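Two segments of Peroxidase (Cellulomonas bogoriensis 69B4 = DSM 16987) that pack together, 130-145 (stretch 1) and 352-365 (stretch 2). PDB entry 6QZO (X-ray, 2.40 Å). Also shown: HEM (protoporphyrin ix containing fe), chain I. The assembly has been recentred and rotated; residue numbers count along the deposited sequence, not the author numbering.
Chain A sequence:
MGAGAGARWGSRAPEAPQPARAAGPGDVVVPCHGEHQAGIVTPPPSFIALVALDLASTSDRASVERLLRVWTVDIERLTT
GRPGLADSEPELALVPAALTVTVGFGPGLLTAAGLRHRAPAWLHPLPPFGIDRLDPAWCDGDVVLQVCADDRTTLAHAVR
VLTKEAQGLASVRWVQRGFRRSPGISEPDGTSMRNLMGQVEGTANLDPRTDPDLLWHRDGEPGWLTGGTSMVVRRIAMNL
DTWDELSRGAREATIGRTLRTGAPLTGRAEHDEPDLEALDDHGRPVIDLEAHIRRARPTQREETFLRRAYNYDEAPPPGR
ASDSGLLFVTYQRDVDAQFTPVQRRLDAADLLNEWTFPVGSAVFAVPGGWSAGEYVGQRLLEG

Stretch 1 (130-145) GIDRLDPAWCDGDVVL
Stretch 2, residues 352-365: LNEWTFPVGSAVFA

Stretch 2 leaves a 3-10 turn at 352-354 and runs as an extended strand from Thr356 to Ala365. Stretch 1 follows it in the same direction, mostly as loop, with a 3-10 turn at Pro136-Ala137 and a strand beginning at Val143. The CA register pairs Ile131 with Phe357 (6.3 Å), Leu134 with Val359 (4.2 Å), Trp138 with Gly360 (4.5 Å) and Asp140 with Ala362 (4.4 Å); after Asp135, still bonded to the strand, Pro136 and Ala137 stand clear of it, so that the loop takes four steps from Leu134 to Trp138 while the strand advances by one.

Backbone hydrogen bonds fix this course: Arg133 N to Pro358 O (2.8 Å), Asp135 N to Val359 O (2.7 Å) and, beyond the bulge, Asp140 N to Ser361 O (3.1 Å). Pro358 has no amide hydrogen to donate, yet its carbonyl accepts, and its ring offers apolar surface. Ile131 (p, t) points toward the strand, with CD1 3.9 Å from Pro358 CG and CG2 3.7 Å from Asn353 ND2. Leu134 (m, t) starts sideways, but its end turns inward, placing CD2 4.2 Å from Pro358 CB and 3.6 Å from Gly360 N.

Arg133 (chi1 m, chi2 -31°, between wells) directs its guanidinium away from the strand. There NH1 binds Gly130 O (2.9 Å) and Asp132 O (3.1 Å), tying the loop together, while the aliphatic CG rests 3.9 Å from Phe357 CD2.

The bulge is braced internally. Asp135 is t, so OD1 accepts from Ala137 N (3.3 Å), and its carbonyl O accepts from Trp138 N (2.8 Å). Trp138 (m, chi2 123°) presents its ring edge to Val359 O, and its CB lies 3.8 Å from that oxygen. Glycine suits position 360 because an ideal CB would clash with Trp138 O, which already lies 3.4 Å from Gly360 CA. Cys139, rotamer m, accepts a long hydrogen bond at SG from Ser361 N (3.5 Å), so the thiol satisfies a strand amide; its CA also lies 3.2 Å from Ser361 O in a CA-H...O contact.

Asp140 takes phi/psi of 60/-153, and Gly141 follows at 125/132, where a CB would jam against the preceding carbonyl O. An ideal CB on Gly141 would only touch Phe364 CZ, at 3.6 Å, so it is the backbone angles of Gly141, and not the ring, that call for glycine. Phe364 (m, chi2 -85°) points toward stretch 1, bringing CE1 to 3.3 Å from Gly141 O. Val144, chi1 p, sets CG1 over one face of this ring, 3.5 Å from its centroid and 11° off the normal, a CH-pi contact in a buried setting.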

# COMPACT_ATOMS: atom_id res chain seq x y z
N GLY A 130 -5.06 -24.43 -18.55
CA GLY A 130 -6.01 -25.11 -17.64
C GLY A 130 -6.07 -24.43 -16.26
O GLY A 130 -7.16 -24.36 -15.69
N ILE A 131 -4.94 -23.94 -15.76
CA ILE A 131 -4.82 -23.34 -14.40
C ILE A 131 -5.41 -21.92 -14.36
O ILE A 131 -5.67 -21.45 -13.25
CB ILE A 131 -3.35 -23.33 -13.93
CG1 ILE A 131 -2.43 -22.59 -14.90
CG2 ILE A 131 -2.88 -24.76 -13.68
CD1 ILE A 131 -1.14 -22.11 -14.28
N ASP A 132 -5.61 -21.28 -15.51
CA ASP A 132 -6.09 -19.88 -15.61
C ASP A 132 -7.45 -19.73 -14.92
O ASP A 132 -8.34 -20.49 -15.26
CB ASP A 132 -6.24 -19.43 -17.07
CG ASP A 132 -4.94 -19.13 -17.77
OD1 ASP A 132 -3.89 -19.11 -17.07
OD2 ASP A 132 -4.99 -18.88 -19.01
N ARG A 133 -7.58 -18.75 -14.02
CA ARG A 133 -8.89 -18.26 -13.50
C ARG A 133 -8.99 -16.77 -13.83
O ARG A 133 -9.30 -15.99 -12.94
CB ARG A 133 -9.03 -18.40 -11.98
CG ARG A 133 -9.19 -19.77 -11.36
CD ARG A 133 -9.91 -20.78 -12.23
NE ARG A 133 -9.85 -22.16 -11.76
CZ ARG A 133 -9.38 -23.23 -12.43
NH1 ARG A 133 -8.86 -23.12 -13.65
NH2 ARG A 133 -9.42 -24.42 -11.84
N LEU A 134 -8.72 -16.40 -15.09
CA LEU A 134 -8.48 -15.00 -15.50
C LEU A 134 -9.75 -14.18 -15.37
O LEU A 134 -10.78 -14.56 -15.96
CB LEU A 134 -7.93 -14.96 -16.93
CG LEU A 134 -6.54 -15.59 -17.12
CD1 LEU A 134 -6.10 -15.47 -18.56
CD2 LEU A 134 -5.52 -14.96 -16.18
N ASP A 135 -9.66 -13.09 -14.59
CA ASP A 135 -10.69 -12.04 -14.42
C ASP A 135 -10.39 -10.91 -15.41
O ASP A 135 -9.39 -10.22 -15.25
CB ASP A 135 -10.68 -11.54 -12.98
CG ASP A 135 -11.74 -10.49 -12.68
OD1 ASP A 135 -12.40 -10.02 -13.61
OD2 ASP A 135 -11.87 -10.12 -11.53
N PRO A 136 -11.25 -10.69 -16.43
CA PRO A 136 -11.01 -9.66 -17.45
C PRO A 136 -10.59 -8.28 -16.92
O PRO A 136 -9.86 -7.62 -17.61
CB PRO A 136 -12.36 -9.54 -18.19
CG PRO A 136 -13.27 -10.70 -17.73
CD PRO A 136 -12.47 -11.46 -16.69
N ALA A 137 -11.05 -7.90 -15.72
CA ALA A 137 -10.74 -6.60 -15.07
C ALA A 137 -9.26 -6.52 -14.66
O ALA A 137 -8.83 -5.41 -14.31
CB ALA A 137 -11.64 -6.39 -13.86
N TRP A 138 -8.54 -7.64 -14.64
CA TRP A 138 -7.08 -7.66 -14.34
C TRP A 138 -6.29 -8.06 -15.60
O TRP A 138 -5.10 -8.37 -15.47
CB TRP A 138 -6.77 -8.60 -13.17
CG TRP A 138 -7.36 -8.21 -11.86
CD1 TRP A 138 -8.18 -8.97 -11.09
CD2 TRP A 138 -7.13 -7.00 -11.12
NE1 TRP A 138 -8.52 -8.31 -9.94
CE2 TRP A 138 -7.89 -7.09 -9.93
CE3 TRP A 138 -6.37 -5.84 -11.34
CZ2 TRP A 138 -7.92 -6.07 -8.98
CZ3 TRP A 138 -6.39 -4.84 -10.39
CH2 TRP A 138 -7.17 -4.94 -9.24
N CYS A 139 -6.93 -8.04 -16.77
CA CYS A 139 -6.35 -8.53 -18.05
C CYS A 139 -6.17 -7.38 -19.04
O CYS A 139 -6.95 -6.40 -18.97
CB CYS A 139 -7.22 -9.61 -18.67
SG CYS A 139 -7.18 -11.15 -17.72
N ASP A 140 -5.19 -7.53 -19.94
CA ASP A 140 -4.97 -6.71 -21.15
C ASP A 140 -4.74 -5.24 -20.74
O ASP A 140 -4.25 -5.00 -19.63
CB ASP A 140 -6.14 -6.87 -22.13
CG ASP A 140 -6.51 -8.30 -22.44
OD1 ASP A 140 -5.62 -9.17 -22.45
OD2 ASP A 140 -7.72 -8.52 -22.63
N GLY A 141 -5.06 -4.31 -21.63
CA GLY A 141 -4.68 -2.89 -21.58
C GLY A 141 -3.96 -2.47 -22.86
O GLY A 141 -3.07 -3.19 -23.27
N ASP A 142 -4.35 -1.35 -23.45
CA ASP A 142 -3.71 -0.74 -24.64
C ASP A 142 -2.32 -0.23 -24.26
O ASP A 142 -1.41 -0.32 -25.09
CB ASP A 142 -4.55 0.40 -25.22
CG ASP A 142 -5.89 -0.08 -25.78
OD1 ASP A 142 -5.96 -1.24 -26.16
OD2 ASP A 142 -6.82 0.71 -25.84
N VAL A 143 -2.15 0.28 -23.03
CA VAL A 143 -0.83 0.80 -22.58
C VAL A 143 -0.72 0.60 -21.08
O VAL A 143 -1.75 0.53 -20.41
CB VAL A 143 -0.64 2.27 -23.01
CG1 VAL A 143 -1.69 3.16 -22.36
CG2 VAL A 143 0.75 2.79 -22.71
N VAL A 144 0.51 0.49 -20.58
CA VAL A 144 0.78 0.29 -19.13
C VAL A 144 1.90 1.23 -18.71
O VAL A 144 2.87 1.38 -19.47
CB VAL A 144 1.16 -1.15 -18.82
CG1 VAL A 144 2.45 -1.55 -19.54
CG2 VAL A 144 1.28 -1.38 -17.31
N LEU A 145 1.76 1.82 -17.52
CA LEU A 145 2.86 2.51 -16.81
C LEU A 145 3.24 1.66 -15.60
O LEU A 145 2.41 1.55 -14.67
CB LEU A 145 2.37 3.90 -16.39
CG LEU A 145 1.88 4.78 -17.55
CD1 LEU A 145 1.19 6.02 -17.01
CD2 LEU A 145 3.04 5.15 -18.45
N LEU A 352 2.88 -26.45 -6.87
CA LEU A 352 2.51 -25.08 -6.45
C LEU A 352 1.13 -24.68 -7.00
O LEU A 352 0.46 -23.84 -6.35
CB LEU A 352 3.59 -24.12 -6.95
CG LEU A 352 3.45 -22.66 -6.52
CD1 LEU A 352 3.50 -22.54 -5.00
CD2 LEU A 352 4.52 -21.79 -7.13
N ASN A 353 0.72 -25.23 -8.14
CA ASN A 353 -0.60 -24.93 -8.77
C ASN A 353 -1.75 -25.24 -7.83
O ASN A 353 -2.85 -24.74 -8.10
CB ASN A 353 -0.82 -25.72 -10.07
CG ASN A 353 -0.00 -25.18 -11.22
OD1 ASN A 353 0.40 -24.02 -11.23
ND2 ASN A 353 0.26 -26.03 -12.20
N GLU A 354 -1.54 -26.07 -6.79
CA GLU A 354 -2.62 -26.47 -5.85
C GLU A 354 -2.94 -25.31 -4.89
O GLU A 354 -4.03 -25.34 -4.30
CB GLU A 354 -2.24 -27.75 -5.11
CG GLU A 354 -3.36 -28.31 -4.22
CD GLU A 354 -3.13 -29.75 -3.75
OE1 GLU A 354 -2.26 -30.45 -4.36
OE2 GLU A 354 -3.81 -30.19 -2.77
N TRP A 355 -2.05 -24.33 -4.74
CA TRP A 355 -2.16 -23.23 -3.73
C TRP A 355 -2.00 -21.84 -4.36
O TRP A 355 -2.00 -20.86 -3.62
CB TRP A 355 -1.17 -23.47 -2.59
CG TRP A 355 -1.42 -24.79 -1.94
CD1 TRP A 355 -2.48 -25.12 -1.14
CD2 TRP A 355 -0.70 -26.01 -2.16
NE1 TRP A 355 -2.44 -26.45 -0.83
CE2 TRP A 355 -1.35 -27.02 -1.43
CE3 TRP A 355 0.44 -26.34 -2.90
CZ2 TRP A 355 -0.91 -28.34 -1.41
CZ3 TRP A 355 0.90 -27.64 -2.86
CH2 TRP A 355 0.23 -28.62 -2.14
N THR A 356 -1.89 -21.77 -5.69
CA THR A 356 -1.80 -20.52 -6.47
C THR A 356 -2.76 -20.64 -7.66
O THR A 356 -3.07 -21.77 -8.03
CB THR A 356 -0.37 -20.26 -6.97
OG1 THR A 356 -0.08 -21.30 -7.90
CG2 THR A 356 0.66 -20.23 -5.87
N PHE A 357 -3.20 -19.51 -8.22
CA PHE A 357 -4.00 -19.49 -9.46
C PHE A 357 -3.91 -18.12 -10.11
O PHE A 357 -3.98 -17.10 -9.45
CB PHE A 357 -5.43 -20.00 -9.22
CG PHE A 357 -6.24 -19.32 -8.14
CD1 PHE A 357 -6.24 -19.79 -6.84
CD2 PHE A 357 -7.06 -18.24 -8.46
CE1 PHE A 357 -6.99 -19.16 -5.86
CE2 PHE A 357 -7.83 -17.62 -7.47
CZ PHE A 357 -7.80 -18.08 -6.17
N PRO A 358 -3.70 -18.05 -11.45
CA PRO A 358 -3.63 -16.77 -12.15
C PRO A 358 -5.03 -16.16 -12.28
O PRO A 358 -5.92 -16.86 -12.72
CB PRO A 358 -3.07 -17.14 -13.54
CG PRO A 358 -2.66 -18.59 -13.45
CD PRO A 358 -3.53 -19.19 -12.37
N VAL A 359 -5.18 -14.89 -11.88
CA VAL A 359 -6.47 -14.15 -11.97
C VAL A 359 -6.34 -12.96 -12.94
O VAL A 359 -7.39 -12.35 -13.23
CB VAL A 359 -6.99 -13.73 -10.59
CG1 VAL A 359 -7.32 -14.96 -9.75
CG2 VAL A 359 -6.02 -12.82 -9.84
N GLY A 360 -5.15 -12.70 -13.46
CA GLY A 360 -4.91 -11.61 -14.43
C GLY A 360 -3.73 -11.91 -15.33
O GLY A 360 -2.75 -12.47 -14.82
N SER A 361 -3.83 -11.53 -16.61
CA SER A 361 -2.77 -11.73 -17.63
C SER A 361 -2.74 -10.54 -18.59
O SER A 361 -3.82 -10.18 -19.18
CB SER A 361 -2.95 -13.01 -18.39
OG SER A 361 -1.72 -13.38 -19.01
N ALA A 362 -1.55 -9.95 -18.78
CA ALA A 362 -1.34 -8.86 -19.75
C ALA A 362 0.04 -8.99 -20.38
O ALA A 362 1.02 -9.29 -19.64
CB ALA A 362 -1.52 -7.56 -19.05
N VAL A 363 0.11 -8.77 -21.69
CA VAL A 363 1.38 -8.77 -22.47
C VAL A 363 1.54 -7.39 -23.08
O VAL A 363 0.55 -6.85 -23.59
CB VAL A 363 1.37 -9.87 -23.56
CG1 VAL A 363 2.71 -9.96 -24.25
CG2 VAL A 363 0.97 -11.21 -22.96
N PHE A 364 2.76 -6.84 -23.01
CA PHE A 364 3.10 -5.50 -23.54
C PHE A 364 4.46 -5.56 -24.24
O PHE A 364 5.34 -6.36 -23.83
CB PHE A 364 3.16 -4.45 -22.43
CG PHE A 364 1.88 -4.34 -21.65
CD1 PHE A 364 0.85 -3.54 -22.10
CD2 PHE A 364 1.69 -5.07 -20.50
CE1 PHE A 364 -0.34 -3.45 -21.39
CE2 PHE A 364 0.50 -4.98 -19.80
CZ PHE A 364 -0.51 -4.18 -20.24
N ALA A 365 4.59 -4.74 -25.29
CA ALA A 365 5.87 -4.46 -25.97
C ALA A 365 6.45 -3.20 -25.34
O ALA A 365 5.71 -2.21 -25.22
CB ALA A 365 5.64 -4.29 -27.45
CHA HEM I . 11.43 -19.83 -8.83
CHB HEM I . 7.61 -18.76 -6.12
CHC HEM I . 4.91 -18.36 -10.11
CHD HEM I . 8.82 -19.02 -12.84
C1A HEM I . 10.61 -19.60 -7.76
C2A HEM I . 11.00 -19.78 -6.40
C3A HEM I . 9.91 -19.50 -5.65
C4A HEM I . 8.87 -19.11 -6.53
CMA HEM I . 9.80 -19.55 -4.13
CAA HEM I . 12.34 -20.27 -5.89
CBA HEM I . 13.34 -19.15 -5.63
CGA HEM I . 13.82 -18.60 -6.94
O1A HEM I . 13.20 -17.61 -7.41
O2A HEM I . 14.79 -19.15 -7.53
C1B HEM I . 6.55 -18.57 -7.00
C2B HEM I . 5.24 -18.28 -6.54
C3B HEM I . 4.45 -18.16 -7.66
C4B HEM I . 5.35 -18.41 -8.80
CMB HEM I . 4.81 -18.10 -5.09
CAB HEM I . 3.03 -17.80 -7.82
CBB HEM I . 2.29 -17.27 -6.84
C1C HEM I . 5.72 -18.49 -11.21
C2C HEM I . 5.28 -18.42 -12.52
C3C HEM I . 6.36 -18.61 -13.34
C4C HEM I . 7.51 -18.80 -12.48
CMC HEM I . 3.88 -18.19 -13.03
CAC HEM I . 6.10 -18.56 -14.80
CBC HEM I . 6.99 -18.70 -15.75
C1D HEM I . 9.86 -19.31 -11.93
C2D HEM I . 11.24 -19.58 -12.37
C3D HEM I . 11.96 -19.82 -11.26
C4D HEM I . 11.01 -19.68 -10.15
CMD HEM I . 11.81 -19.64 -13.78
CAD HEM I . 13.46 -20.16 -11.20
CBD HEM I . 13.67 -21.69 -11.29
CGD HEM I . 15.13 -22.15 -11.29
O1D HEM I . 15.81 -22.10 -12.34
O2D HEM I . 15.67 -22.63 -10.25
NA HEM I . 9.31 -19.19 -7.82
NB HEM I . 6.57 -18.65 -8.33
NC HEM I . 7.07 -18.73 -11.18
ND HEM I . 9.79 -19.38 -10.59
FE HEM I . 8.27 -19.09 -9.50